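PDB 4IRT: uncharacterized protein from Bacteroides ovatus, which is of unknown function but, as a BNR repeat-like beta-propeller protein, is a putative neuraminidase that may act on sialic acid-containing glycans. Local coordinates for residues A[329-334]-A[360-365]; A[336-341]-A[354-359]; A[383-388]-A[401-406]; A[251-256]-A[314-319]. All blocks are in the same frame, centred on the assembly; numbering follows the deposited sequence. Where two conformers were deposited one is given.

Interaction 1. Residues A[329-334]-A[360-365]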
# COMPACT_ATOMS: atom_id res chain seq x y z
N ILE A 329 5.45 -9.67 5.72
CA ILE A 329 6.25 -8.68 6.43
C ILE A 329 5.37 -7.90 7.43
O ILE A 329 4.26 -7.45 7.09
CB ILE A 329 6.93 -7.72 5.46
CG1 ILE A 329 7.69 -8.47 4.36
CG2 ILE A 329 7.88 -6.80 6.21
CD1 ILE A 329 8.82 -9.35 4.88
N PHE A 330 5.84 -7.83 8.67
CA PHE A 330 5.11 -7.20 9.74
C PHE A 330 6.03 -6.57 10.80
O PHE A 330 7.24 -6.53 10.64
CB PHE A 330 4.13 -8.19 10.36
CG PHE A 330 4.77 -9.28 11.16
CD1 PHE A 330 5.31 -10.41 10.54
CD2 PHE A 330 4.74 -9.24 12.56
CE1 PHE A 330 5.81 -11.46 11.29
CE2 PHE A 330 5.28 -10.28 13.30
CZ PHE A 330 5.83 -11.38 12.67
N ARG A 331 5.41 -6.02 11.83
CA ARG A 331 6.15 -5.45 12.97
C ARG A 331 5.25 -5.60 14.17
O ARG A 331 4.07 -5.24 14.12
CB ARG A 331 6.49 -3.99 12.65
CG ARG A 331 7.05 -3.14 13.79
CD ARG A 331 5.98 -2.53 14.67
NE ARG A 331 5.20 -1.55 13.93
CZ ARG A 331 4.05 -1.02 14.32
NH1 ARG A 331 3.45 -1.38 15.46
NH2 ARG A 331 3.50 -0.10 13.56
N ASP A 332 5.81 -6.07 15.28
CA ASP A 332 5.00 -6.43 16.45
C ASP A 332 5.73 -6.04 17.74
O ASP A 332 6.89 -6.41 17.94
CB ASP A 332 4.73 -7.95 16.39
CG ASP A 332 3.63 -8.43 17.37
OD1 ASP A 332 3.39 -7.84 18.44
OD2 ASP A 332 3.05 -9.50 17.04
N GLU A 333 5.05 -5.30 18.61
CA GLU A 333 5.57 -5.03 19.96
C GLU A 333 6.02 -6.29 20.71
O GLU A 333 7.00 -6.25 21.48
CB GLU A 333 4.55 -4.31 20.83
CG GLU A 333 4.50 -2.81 20.60
CD GLU A 333 3.72 -2.06 21.68
OE1 GLU A 333 3.38 -2.65 22.73
OE2 GLU A 333 3.45 -0.86 21.45
N GLU A 334 5.34 -7.40 20.47
CA GLU A 334 5.75 -8.68 21.06
C GLU A 334 7.14 -9.13 20.65
O GLU A 334 7.72 -9.97 21.32
CB GLU A 334 4.80 -9.83 20.65
CG GLU A 334 3.50 -9.85 21.42
CD GLU A 334 2.74 -11.17 21.32
OE1 GLU A 334 3.16 -12.10 20.61
OE2 GLU A 334 1.71 -11.26 21.96
N PHE A 360 17.05 -4.08 15.53
CA PHE A 360 16.59 -2.86 16.22
C PHE A 360 15.11 -2.59 15.99
O PHE A 360 14.54 -3.00 14.98
CB PHE A 360 17.42 -1.61 15.79
CG PHE A 360 17.40 -1.34 14.32
CD1 PHE A 360 16.41 -0.58 13.73
CD2 PHE A 360 18.39 -1.89 13.49
CE1 PHE A 360 16.40 -0.33 12.36
CE2 PHE A 360 18.39 -1.65 12.11
CZ PHE A 360 17.39 -0.87 11.55
N SER A 361 14.51 -1.86 16.92
CA SER A 361 13.10 -1.43 16.83
C SER A 361 12.93 -0.33 15.82
O SER A 361 13.72 0.62 15.78
CB SER A 361 12.63 -0.87 18.18
OG SER A 361 11.40 -0.21 18.04
N VAL A 362 11.90 -0.44 15.01
CA VAL A 362 11.48 0.61 14.09
C VAL A 362 10.17 1.26 14.55
O VAL A 362 9.58 2.06 13.81
CB VAL A 362 11.36 0.10 12.64
CG1 VAL A 362 12.73 -0.08 12.02
CG2 VAL A 362 10.54 -1.20 12.55
N ASP A 363 9.75 0.91 15.77
CA ASP A 363 8.59 1.46 16.47
C ASP A 363 7.30 1.53 15.62
O ASP A 363 6.68 0.50 15.38
CB ASP A 363 8.94 2.80 17.11
CG ASP A 363 7.87 3.31 18.06
OD1 ASP A 363 7.07 2.52 18.60
OD2 ASP A 363 7.83 4.50 18.31
N ALA A 364 6.92 2.71 15.14
CA ALA A 364 5.61 2.90 14.44
C ALA A 364 5.64 2.54 12.96
O ALA A 364 4.61 2.65 12.27
CB ALA A 364 5.15 4.32 14.62
N TRP A 365 6.80 2.16 12.46
CA TRP A 365 6.97 1.73 11.07
C TRP A 365 5.93 0.68 10.65
O TRP A 365 5.58 -0.22 11.44
CB TRP A 365 8.37 1.14 10.91
CG TRP A 365 8.70 0.48 9.59
CD1 TRP A 365 9.28 1.08 8.53
CD2 TRP A 365 8.55 -0.91 9.23
NE1 TRP A 365 9.47 0.19 7.52
CE2 TRP A 365 9.04 -1.04 7.92
CE3 TRP A 365 8.02 -2.03 9.87
CZ2 TRP A 365 9.05 -2.25 7.25
CZ3 TRP A 365 8.02 -3.24 9.18
CH2 TRP A 365 8.56 -3.34 7.90
O HOH W 1 5.23 -1.44 17.83
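Arg331 reaches across to the loop 360-365 and grips the backbone carbonyl of Trp365. Its CB starts at the edge of the Trp365 indole, 3.7 Å from CE3. With CG anti to the backbone N (chi1 170°), the next carbon passes 4.2 Å from CG2 of Val362. The chain then bends, and CD comes within 3.2 Å of the carbonyl O of Asp363. At the tip, NE and NH2 both donate to one atom, the backbone O of Trp365, which lies in the guanidinium plane and takes the pair side-on. The NE bond is 2.8 Å long and lies in the plane of that carbonyl; NH2 comes from well above the same plane. The Asp363 carbonyl sits over one face of the guanidinium instead, offset toward its rim. NH1 turns to the backbone O of Ile312 and makes a weak bond to a water. Trp365 O and Ile312 O thus both accept from this buried guanidinium.

The turn from Val362 to Trp365, type II', sets the Trp365 carbonyl in place and is closed by Trp365 N to Val362 O at 3.1 Å. The indole follows edge-on: CZ3 lies 3.7 Å from the backbone O of Phe330, and CH2 meets CG2 of Ile329 at 3.9 Å. On the pyrrole side, NE1 is bonded to the carbonyl of Phe383. Arg331 thus pins the loop that leaves the outer strand 353-356 against the end of strand 325-330 of the same sheet, an arrangement that fits the blade-to-blade connection of a beta-propeller.

Interaction 2. Residues A[336-341]-A[354-359]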
# COMPACT_ATOMS: atom_id res chain seq x y z
N GLY A 336 9.56 -6.81 19.96
CA GLY A 336 10.40 -5.62 20.09
C GLY A 336 10.28 -4.60 18.97
O GLY A 336 11.16 -3.77 18.79
N SER A 337 9.17 -4.67 18.21
CA SER A 337 8.92 -3.74 17.10
C SER A 337 10.04 -3.74 16.07
O SER A 337 10.34 -2.72 15.44
CB SER A 337 8.58 -2.33 17.62
OG SER A 337 7.58 -2.42 18.63
N ARG A 338 10.65 -4.91 15.87
CA ARG A 338 11.60 -5.09 14.79
C ARG A 338 10.85 -5.23 13.46
O ARG A 338 9.62 -5.36 13.45
CB ARG A 338 12.48 -6.31 15.09
CG ARG A 338 13.33 -6.09 16.35
CD ARG A 338 14.04 -7.35 16.82
NE ARG A 338 14.93 -7.07 17.94
CZ ARG A 338 14.60 -7.24 19.22
NH1 ARG A 338 13.39 -7.68 19.56
NH2 ARG A 338 15.49 -6.97 20.16
N VAL A 339 11.56 -5.16 12.35
CA VAL A 339 10.98 -5.59 11.08
C VAL A 339 10.98 -7.10 11.19
O VAL A 339 12.01 -7.69 11.49
CB VAL A 339 11.81 -5.16 9.87
CG1 VAL A 339 11.21 -5.73 8.61
CG2 VAL A 339 11.87 -3.65 9.81
N SER A 340 9.83 -7.73 10.98
CA SER A 340 9.74 -9.18 11.08
C SER A 340 9.18 -9.77 9.82
O SER A 340 8.52 -9.06 9.03
CB SER A 340 8.92 -9.58 12.30
OG SER A 340 9.50 -9.13 13.53
N MSE A 341 9.44 -11.07 9.61
CA MSE A 341 8.94 -11.80 8.45
C MSE A 341 8.42 -13.15 8.86
O MSE A 341 9.05 -13.85 9.65
CB MSE A 341 10.00 -11.98 7.36
CG MSE A 341 9.50 -12.77 6.15
SE MSE A 341 10.89 -12.57 4.73
CE MSE A 341 11.85 -14.07 5.46
N ILE A 354 8.90 -17.62 11.66
CA ILE A 354 9.07 -16.19 11.91
C ILE A 354 10.51 -15.90 12.13
O ILE A 354 11.18 -16.60 12.87
CB ILE A 354 8.34 -15.72 13.18
CG1 ILE A 354 6.96 -16.35 13.28
CG2 ILE A 354 8.26 -14.19 13.22
CD1 ILE A 354 6.09 -16.02 12.11
N THR A 355 10.97 -14.82 11.51
CA THR A 355 12.31 -14.32 11.73
C THR A 355 12.24 -12.79 11.85
O THR A 355 11.26 -12.16 11.43
CB THR A 355 13.27 -14.69 10.60
OG1 THR A 355 12.75 -14.23 9.33
CG2 THR A 355 13.54 -16.21 10.53
N ASP A 356 13.27 -12.20 12.43
CA ASP A 356 13.39 -10.76 12.49
C ASP A 356 14.40 -10.33 11.45
O ASP A 356 15.48 -10.91 11.37
CB ASP A 356 13.83 -10.32 13.89
CG ASP A 356 12.79 -10.61 14.96
OD1 ASP A 356 11.56 -10.48 14.68
OD2 ASP A 356 13.17 -11.03 16.08
N LEU A 357 14.06 -9.31 10.68
CA LEU A 357 14.94 -8.80 9.63
C LEU A 357 15.84 -7.65 10.12
O LEU A 357 16.84 -7.38 9.49
CB LEU A 357 14.13 -8.36 8.41
CG LEU A 357 13.13 -9.35 7.84
CD1 LEU A 357 12.49 -8.82 6.58
CD2 LEU A 357 13.79 -10.68 7.56
N THR A 358 15.46 -6.99 11.22
CA THR A 358 16.32 -6.02 11.88
C THR A 358 16.55 -6.44 13.32
O THR A 358 15.74 -7.14 13.92
CB THR A 358 15.73 -4.59 11.88
OG1 THR A 358 14.46 -4.55 12.56
CG2 THR A 358 15.58 -4.03 10.45
N ASP A 359 17.68 -6.02 13.87
CA ASP A 359 17.97 -6.31 15.27
C ASP A 359 17.53 -5.14 16.15
O ASP A 359 17.63 -5.23 17.37
CB ASP A 359 19.45 -6.67 15.48
CG ASP A 359 20.41 -5.52 15.18
OD1 ASP A 359 19.99 -4.35 15.15
OD2 ASP A 359 21.61 -5.81 15.00
O HOH W 2 10.84 -15.88 8.14
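Ser340 and Asp356 face each other on one side of the sheet. The serine OG donates to OD1 of Asp356 at 2.7 Å, nearly along its C-O axis, while the same carboxylate forms a salt bridge with Arg335. In the conformer described, Arg338 crosses Asp356 at a slant, its guanidinium plane turned 27° from the carboxylate. Its CD lies 3.9 Å from Asp356 OD2 and 3.4 Å from Thr358 O. NE makes a weak bond to the Asp359 carbonyl, and NH1 is held by Arg335 O.

The two segments are the ends of an antiparallel hairpin, strands 340-344 and 353-356, on the outer side of a propeller blade. Met341 and Thr355 form a hydrogen-bonded pair, joined by reciprocal N-H to O bonds, and their side chains lie side by side pointing the same way. A water links Met341 O with the Thr355 hydroxyl.

Beyond this pair, Leu357 N donates to Val339 O at 2.7 Å. The Val339 side chain crosses Thr358 at about a right angle, CG2 against CG2 at 3.8 Å. Thr358 OG1, placed between the backbone N and carbonyl carbon (chi1 60°), accepts from Val339 N in a nearly straight 3.0 Å bond and is also hydrogen-bonded to Phe360 O. Val339 CG1 runs obliquely past Leu357 CD1 at 3.9 Å, and Leu357 CD2 reaches Met341 CB at 4.0 Å.

Interaction 3. Residues A[383-388]-A[401-406]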
# COMPACT_ATOMS: atom_id res chain seq x y z
N PHE A 383 11.42 -0.54 2.31
CA PHE A 383 11.65 0.79 2.88
C PHE A 383 11.62 0.67 4.40
O PHE A 383 10.58 0.38 4.99
CB PHE A 383 10.56 1.77 2.40
CG PHE A 383 10.80 3.24 2.79
CD1 PHE A 383 10.68 3.66 4.12
CD2 PHE A 383 11.13 4.19 1.83
CE1 PHE A 383 10.90 5.01 4.49
CE2 PHE A 383 11.33 5.52 2.19
CZ PHE A 383 11.23 5.94 3.52
N VAL A 384 12.75 0.90 5.04
CA VAL A 384 12.88 0.69 6.49
C VAL A 384 13.41 1.97 7.15
O VAL A 384 14.44 2.49 6.78
CB VAL A 384 13.81 -0.49 6.77
CG1 VAL A 384 14.10 -0.63 8.26
CG2 VAL A 384 13.18 -1.77 6.26
N GLN A 385 12.69 2.44 8.17
CA GLN A 385 13.05 3.63 8.94
C GLN A 385 12.32 3.56 10.27
O GLN A 385 11.12 3.28 10.30
CB GLN A 385 12.60 4.90 8.22
CG GLN A 385 13.05 6.15 8.91
CD GLN A 385 12.38 7.40 8.45
OE1 GLN A 385 11.35 7.37 7.77
NE2 GLN A 385 12.95 8.52 8.82
N HIS A 386 13.04 3.81 11.35
CA HIS A 386 12.42 3.98 12.67
C HIS A 386 11.62 5.29 12.68
O HIS A 386 12.17 6.34 12.40
CB HIS A 386 13.52 4.08 13.71
CG HIS A 386 13.00 4.31 15.09
ND1 HIS A 386 12.92 3.30 16.02
CD2 HIS A 386 12.52 5.42 15.68
CE1 HIS A 386 12.43 3.80 17.15
NE2 HIS A 386 12.20 5.09 16.98
N THR A 387 10.34 5.21 13.05
CA THR A 387 9.53 6.39 13.23
C THR A 387 8.66 6.22 14.49
O THR A 387 8.42 5.11 14.93
CB THR A 387 8.59 6.67 12.02
OG1 THR A 387 7.72 5.54 11.82
CG2 THR A 387 9.35 6.90 10.76
N ARG A 388 8.16 7.35 14.99
CA ARG A 388 7.31 7.39 16.18
C ARG A 388 5.89 7.78 15.78
O ARG A 388 5.69 8.42 14.75
CB ARG A 388 7.88 8.38 17.22
CG ARG A 388 7.21 8.29 18.58
CD ARG A 388 8.01 8.87 19.74
NE ARG A 388 9.35 8.27 19.86
CZ ARG A 388 10.23 8.61 20.79
NH1 ARG A 388 9.92 9.54 21.70
NH2 ARG A 388 11.43 8.03 20.81
N GLN A 401 15.78 9.78 11.82
CA GLN A 401 16.42 8.46 11.80
C GLN A 401 16.75 8.02 10.37
O GLN A 401 16.09 8.42 9.37
CB GLN A 401 15.52 7.41 12.51
CG GLN A 401 15.12 7.78 13.94
CD GLN A 401 16.31 7.89 14.90
OE1 GLN A 401 16.63 8.99 15.46
NE2 GLN A 401 17.01 6.81 15.03
N MSE A 402 17.77 7.19 10.25
CA MSE A 402 18.24 6.75 8.92
C MSE A 402 17.19 5.96 8.22
O MSE A 402 16.56 5.10 8.81
CB MSE A 402 19.48 5.88 9.15
CG MSE A 402 20.07 5.30 7.89
SE MSE A 402 20.72 6.66 6.67
CE MSE A 402 22.22 7.26 7.77
N ILE A 403 16.99 6.26 6.93
CA ILE A 403 16.18 5.44 6.02
C ILE A 403 17.12 4.46 5.33
O ILE A 403 18.25 4.82 4.91
CB ILE A 403 15.46 6.29 4.98
CG1 ILE A 403 14.40 7.17 5.67
CG2 ILE A 403 14.79 5.43 3.94
CD1 ILE A 403 13.99 8.36 4.82
N TYR A 404 16.69 3.21 5.29
CA TYR A 404 17.42 2.15 4.58
C TYR A 404 16.57 1.50 3.53
O TYR A 404 15.32 1.46 3.65
CB TYR A 404 17.78 1.03 5.53
CG TYR A 404 18.54 1.44 6.77
CD1 TYR A 404 17.87 1.81 7.92
CD2 TYR A 404 19.92 1.41 6.80
CE1 TYR A 404 18.57 2.18 9.07
CE2 TYR A 404 20.64 1.76 7.93
CZ TYR A 404 19.95 2.13 9.07
OH TYR A 404 20.66 2.50 10.18
N VAL A 405 17.21 0.91 2.52
CA VAL A 405 16.56 -0.15 1.79
C VAL A 405 17.07 -1.47 2.36
O VAL A 405 18.29 -1.73 2.36
CB VAL A 405 16.80 -0.04 0.27
CG1 VAL A 405 16.23 -1.26 -0.44
CG2 VAL A 405 16.21 1.24 -0.26
N LEU A 406 16.16 -2.27 2.87
CA LEU A 406 16.50 -3.57 3.37
C LEU A 406 16.35 -4.58 2.24
O LEU A 406 15.23 -4.82 1.72
CB LEU A 406 15.63 -3.91 4.58
CG LEU A 406 16.08 -5.09 5.46
CD1 LEU A 406 15.27 -5.13 6.75
CD2 LEU A 406 15.93 -6.41 4.74
O HOH W 3 15.88 4.04 11.23
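Phe383 receives the CG2 methyl of Ile403 over one face of its ring, a CH-pi contact in the antiparallel sheet where the ends of the chain meet: strand 401-407 lies between 381-385 and the N-terminal strand 5-12, the closure by which a beta-propeller ring is commonly fastened. The methyl stands 4.0 Å from the ring centroid, 24° off the normal and displaced toward CZ. Arg24 adds a cation-pi contact to the same ring.

Val384 carries the regular pairing. Its N donates to Tyr404 O at 3.0 Å, and Tyr404 N returns a nearly straight bond to Val384 O. The valine CG2 packs against Leu406 CB at 3.7 Å, and the Tyr404 ring turns its edge to the Val384 carbonyl.

Gln385 lies on the face of the sheet that holds Phe383 and Ile403. Its extended chain, with CD anti to CA (chi2 -166°), slides obliquely past Ile403, bringing CD within 3.4 Å of CG1. The amide NE2 then donates to the backbone O of Gln401 at 3.2 Å, a bond tilted from both the amide and the carbonyl planes.

The imidazole of His386 lies beside the Gln401 side chain, CD2 3.9 Å from CG, while ND1 is bonded to Ser361 O. At this residue a water takes the place of a direct backbone bond to the partner chain, accepting from His386 N at 2.9 Å and donating to Met402 O at 2.7 Å.

Interaction 4. Residues A[251-256]-A[314-319]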
# COMPACT_ATOMS: atom_id res chain seq x y z
N ILE A 251 -8.98 -4.58 10.78
CA ILE A 251 -8.33 -3.30 10.48
C ILE A 251 -8.64 -2.91 9.05
O ILE A 251 -9.00 -3.76 8.22
CB ILE A 251 -6.80 -3.39 10.75
CG1 ILE A 251 -6.08 -2.02 10.66
CG2 ILE A 251 -6.15 -4.39 9.82
CD1 ILE A 251 -6.57 -0.99 11.66
N ASN A 252 -8.57 -1.62 8.79
CA ASN A 252 -8.76 -1.07 7.45
C ASN A 252 -7.46 -0.55 6.84
O ASN A 252 -6.57 -0.13 7.58
CB ASN A 252 -9.77 0.07 7.46
CG ASN A 252 -9.46 1.13 8.49
OD1 ASN A 252 -9.62 0.91 9.68
ND2 ASN A 252 -8.99 2.29 8.03
N GLN A 253 -7.40 -0.62 5.51
CA GLN A 253 -6.36 -0.07 4.65
C GLN A 253 -5.07 -0.87 4.85
O GLN A 253 -4.17 -0.42 5.55
CB GLN A 253 -6.17 1.42 4.95
CG GLN A 253 -5.26 2.13 3.99
CD GLN A 253 -5.33 3.62 4.17
OE1 GLN A 253 -5.36 4.11 5.29
NE2 GLN A 253 -5.30 4.35 3.07
N THR A 254 -5.01 -2.06 4.26
CA THR A 254 -3.84 -2.92 4.40
C THR A 254 -3.19 -3.03 3.02
O THR A 254 -2.84 -2.01 2.41
CB THR A 254 -4.15 -4.28 5.06
OG1 THR A 254 -5.13 -4.99 4.27
CG2 THR A 254 -4.69 -4.07 6.48
N SER A 255 -3.02 -4.25 2.50
CA SER A 255 -2.34 -4.44 1.23
C SER A 255 -2.73 -5.78 0.66
O SER A 255 -3.32 -6.65 1.34
CB SER A 255 -0.81 -4.33 1.40
OG SER A 255 -0.28 -5.52 2.02
N MSE A 256 -2.46 -5.94 -0.63
CA MSE A 256 -2.73 -7.20 -1.32
C MSE A 256 -1.72 -7.46 -2.43
O MSE A 256 -0.96 -6.58 -2.85
CB MSE A 256 -4.18 -7.22 -1.85
CG MSE A 256 -4.37 -6.30 -3.02
SE MSE A 256 -6.19 -6.55 -3.75
CE MSE A 256 -6.29 -8.46 -3.96
N ILE A 314 0.83 -3.38 16.51
CA ILE A 314 1.30 -4.13 15.36
C ILE A 314 1.07 -3.31 14.08
O ILE A 314 0.19 -2.44 14.01
CB ILE A 314 0.64 -5.52 15.24
CG1 ILE A 314 -0.84 -5.42 14.96
CG2 ILE A 314 0.84 -6.35 16.51
CD1 ILE A 314 -1.53 -6.75 14.78
N ALA A 315 1.91 -3.58 13.08
CA ALA A 315 1.81 -2.91 11.80
C ALA A 315 0.84 -3.61 10.88
O ALA A 315 0.72 -4.83 10.91
CB ALA A 315 3.17 -2.86 11.13
N ARG A 316 0.19 -2.85 10.02
CA ARG A 316 -0.50 -3.46 8.91
C ARG A 316 0.55 -4.08 7.94
O ARG A 316 1.65 -3.54 7.77
CB ARG A 316 -1.36 -2.44 8.21
CG ARG A 316 -2.51 -2.02 9.09
CD ARG A 316 -3.28 -0.86 8.54
NE ARG A 316 -2.46 0.35 8.57
CZ ARG A 316 -2.92 1.57 8.35
NH1 ARG A 316 -4.19 1.77 8.05
NH2 ARG A 316 -2.09 2.60 8.39
N PRO A 317 0.24 -5.24 7.37
CA PRO A 317 1.27 -6.02 6.71
C PRO A 317 1.42 -5.85 5.21
O PRO A 317 0.53 -5.32 4.53
CB PRO A 317 0.82 -7.45 7.03
CG PRO A 317 -0.66 -7.37 6.99
CD PRO A 317 -0.96 -6.04 7.66
N ARG A 318 2.54 -6.35 4.70
CA ARG A 318 2.75 -6.51 3.25
C ARG A 318 3.13 -7.96 2.97
O ARG A 318 3.61 -8.65 3.87
CB ARG A 318 3.87 -5.61 2.71
CG ARG A 318 3.63 -4.10 2.75
CD ARG A 318 2.96 -3.62 1.51
NE ARG A 318 2.75 -2.17 1.37
CZ ARG A 318 3.14 -1.46 0.32
NH1 ARG A 318 3.87 -2.01 -0.66
NH2 ARG A 318 2.85 -0.18 0.27
N ILE A 319 2.90 -8.40 1.74
CA ILE A 319 3.23 -9.75 1.31
C ILE A 319 3.79 -9.76 -0.11
O ILE A 319 3.43 -8.91 -0.95
CB ILE A 319 2.00 -10.69 1.32
CG1 ILE A 319 0.79 -10.03 0.61
CG2 ILE A 319 1.63 -11.12 2.72
CD1 ILE A 319 -0.36 -11.00 0.37
O HOH W 4 1.49 -6.49 0.13
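Thr254 and Arg316 have their CA atoms 5.6 Å apart, and Ser255 and Arg318 5.9 Å, as the two chains run in roughly the same direction, 31° apart. They lead into the first strands of successive propeller blades, 255-258 and 318-322, near the centre of the fold. No beta bridge pairs them; side chains do the joining.

Arg316 spans the gap. Its CG and CD cross Ile251 at about a right angle, CD lying 3.7 Å from CG1, while the CG2 methyl of Thr254 lies 4.0 Å from Arg316 CG. NH1 donates to the backbone O of Asn252 at 3.1 Å, a bond that lies in both the carbonyl and the guanidinium planes. NE forms a salt bridge with Glu366, so the guanidinium is met by a carbonyl on NH1 and a carboxylate on NE.

Farther along, Ser255 takes over. With OG between the backbone N and the carbonyl carbon (chi1 75°), the hydroxyl donates to Pro317 O at 2.6 Å, and CB rests against CD of Arg318, whose NH2 is bonded to the carbonyls of Val22 and Arg24. The same OG accepts from a water at 2.8 Å, and that water in turn accepts from Ile319 N at 2.9 Å.

Interactions 4, 1 and 2 share the sheet of strands 318-322, 325-330, 340-344 and 353-356. Interaction 4 bridges its first strand to the preceding blade, whereas interactions 1 and 2, their centres 7 Å apart, fix the blade itself and its exit loop. Along the chain, interaction 4 comes first, the loop of interaction 1 then encloses interaction 2, and interaction 3 closes last, inside the terminal sheet. Trp365 NE1 to Phe383 O and Ser361 O to His386 ND1, both 2.8 Å, tie interactions 1 and 3, whose centres are 11 Å apart, and so join the exit loop to that sheet. Interactions 3 and 4 do not touch, lying 18 Å apart between centres.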